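Acetyl-CoA acetyltransferase (Elizabethkingia anophelis NUHP1, PDB 6BN2) probably catalyses the reversible Claisen condensation of two acetyl-CoA molecules into acetoacetyl-CoA and free CoA. Local coordinates at residues E11-A17 and P279-I283. Coordinates in Å, arbitrary orientation, origin at the centre of the assembly. Where two conformers were deposited one is given. Numbering follows the deposited sequence.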
loop_
_atom_site.group_PDB
_atom_site.type_symbol
_atom_site.label_atom_id
_atom_site.label_comp_id
_atom_site.label_asym_id
_atom_site.label_seq_id
_atom_site.Cartn_x
_atom_site.Cartn_y
_atom_site.Cartn_z
ATOM N N GLU A 11 -18.186 -4.015 16.792
ATOM C CA GLU A 11 -17.977 -2.581 16.702
ATOM C C GLU A 11 -16.487 -2.260 16.670
ATOM O O GLU A 11 -15.652 -3.020 17.172
ATOM C CB GLU A 11 -18.638 -1.870 17.885
ATOM C CG GLU A 11 -20.145 -2.013 17.927
ATOM C CD GLU A 11 -20.724 -1.529 19.243
ATOM O OE1 GLU A 11 -20.327 -2.065 20.302
ATOM O OE2 GLU A 11 -21.565 -0.610 19.220
ATOM N N VAL A 12 -16.155 -1.121 16.067
ATOM C CA VAL A 12 -14.785 -0.634 15.999
ATOM C C VAL A 12 -14.764 0.771 16.561
ATOM O O VAL A 12 -15.503 1.640 16.086
ATOM C CB VAL A 12 -14.242 -0.623 14.561
ATOM C CG1 VAL A 12 -12.749 -0.258 14.566
ATOM C CG2 VAL A 12 -14.486 -1.983 13.924
ATOM N N PHE A 13 -13.922 0.990 17.558
ATOM C CA PHE A 13 -13.824 2.278 18.227
ATOM C C PHE A 13 -12.476 2.924 17.971
ATOM O O PHE A 13 -11.466 2.241 17.812
ATOM C CB PHE A 13 -14.021 2.107 19.726
ATOM C CG PHE A 13 -15.393 1.673 20.086
ATOM C CD1 PHE A 13 -16.386 2.621 20.315
ATOM C CD2 PHE A 13 -15.711 0.325 20.166
ATOM C CE1 PHE A 13 -17.673 2.225 20.633
ATOM C CE2 PHE A 13 -16.997 -0.074 20.484
ATOM C CZ PHE A 13 -17.976 0.877 20.720
ATOM N N ILE A 14 -12.474 4.254 17.929
ATOM C CA ILE A 14 -11.248 5.040 17.842
ATOM C C ILE A 14 -10.928 5.488 19.253
ATOM O O ILE A 14 -11.715 6.226 19.861
ATOM C CB ILE A 14 -11.413 6.248 16.906
ATOM C CG1 ILE A 14 -11.718 5.776 15.480
ATOM C CG2 ILE A 14 -10.141 7.104 16.924
ATOM C CD1 ILE A 14 -12.261 6.898 14.594
ATOM N N VAL A 15 -9.794 5.030 19.789
ATOM C CA VAL A 15 -9.451 5.352 21.173
ATOM C C VAL A 15 -8.413 6.466 21.267
ATOM O O VAL A 15 -8.259 7.058 22.343
ATOM C CB VAL A 15 -8.986 4.101 21.961
ATOM C CG1 VAL A 15 -10.165 3.144 22.188
ATOM C CG2 VAL A 15 -7.821 3.389 21.282
ATOM N N SER A 16 -7.697 6.764 20.186
ATOM C CA SER A 16 -6.840 7.945 20.161
ATOM C C SER A 16 -6.652 8.353 18.708
ATOM O O SER A 16 -6.811 7.542 17.792
ATOM C CB SER A 16 -5.492 7.683 20.839
ATOM O OG SER A 16 -4.770 6.707 20.120
ATOM N N ALA A 17 -6.329 9.629 18.513
ATOM C CA ALA A 17 -6.247 10.196 17.166
ATOM C C ALA A 17 -5.427 11.473 17.225
ATOM O O ALA A 17 -5.821 12.422 17.915
ATOM C CB ALA A 17 -7.652 10.483 16.613
ATOM N N PRO A 279 -13.570 5.338 24.577
ATOM C CA PRO A 279 -13.333 5.711 23.179
ATOM C C PRO A 279 -13.652 7.173 22.897
ATOM O O PRO A 279 -14.517 7.781 23.538
ATOM C CB PRO A 279 -14.284 4.791 22.408
ATOM C CG PRO A 279 -15.399 4.540 23.373
ATOM C CD PRO A 279 -14.739 4.457 24.733
ATOM N N LEU A 280 -12.940 7.730 21.910
ATOM C CA LEU A 280 -13.274 9.058 21.398
ATOM C C LEU A 280 -14.526 9.018 20.533
ATOM O O LEU A 280 -15.383 9.908 20.623
ATOM C CB LEU A 280 -12.105 9.619 20.585
ATOM C CG LEU A 280 -10.753 9.726 21.294
ATOM C CD1 LEU A 280 -9.699 10.197 20.304
ATOM C CD2 LEU A 280 -10.884 10.698 22.464
ATOM N N ALA A 281 -14.645 7.989 19.695
ATOM C CA ALA A 281 -15.673 7.922 18.672
ATOM C C ALA A 281 -15.808 6.470 18.236
ATOM O O ALA A 281 -14.926 5.647 18.483
ATOM C CB ALA A 281 -15.328 8.803 17.462
ATOM N N LYS A 282 -16.924 6.173 17.589
ATOM C CA LYS A 282 -17.179 4.856 17.015
ATOM C C LYS A 282 -17.178 4.988 15.501
ATOM O O LYS A 282 -17.697 5.967 14.966
ATOM C CB LYS A 282 -18.535 4.319 17.509
ATOM C CG LYS A 282 -18.973 3.017 16.864
ATOM C CD LYS A 282 -20.274 2.544 17.522
ATOM C CE LYS A 282 -21.112 1.702 16.579
ATOM N NZ LYS A 282 -22.342 1.191 17.268
ATOM N N ILE A 283 -16.574 4.029 14.801
ATOM C CA ILE A 283 -16.669 4.018 13.342
ATOM C C ILE A 283 -17.999 3.372 12.979
ATOM O O ILE A 283 -18.253 2.222 13.339
ATOM C CB ILE A 283 -15.491 3.274 12.701
ATOM C CG1 ILE A 283 -14.194 4.059 12.940
ATOM C CG2 ILE A 283 -15.734 3.097 11.194
ATOM C CD1 ILE A 283 -12.915 3.315 12.486
HETATM O O HOH W 1 -18.510 0.093 14.872
#
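Two neighbouring antiparallel strands of the large mixed sheet pair here: residues 11-17, on strand 12-24 in the N-terminal thiolase region, and residues 279-283, entering strand 281-290 in the C-terminal region. Ile14 N donates to Ala281 O and Ile283 N to Val12 O, both at 2.9 Å. Val12 N and Ile283 O, 4.8 Å apart, are too distant to bond directly; a water bridges them, accepting from Val12 N (2.9 Å) and donating to Ile283 O (2.6 Å). At the other end Leu280 and Ala281 both face Ile14 in a classic beta bulge: Ile14 O takes Leu280 N at 2.8 Å and, weakly, Ala281 N at 3.4 Å. On one face Phe13 CD1 lies 3.7 Å from Pro279 CB, and the extended Lys282 reaches Glu11 in a salt bridge (NZ to OE2, 2.8 Å); Met272 of helix 269-274 packs on Phe13 and Pro279. On the other, Ile14 CD1 meets Ile283 CG1 at 3.8 Å, with helices 98-111 and 358-375 packed against this side. Strand 258-268 flanks residues 11-17 and strand 391-399 flanks residues 279-283; the first strands of two similar halves thus pair antiparallel, the join between N- and C-terminal halves of the thiolase fold.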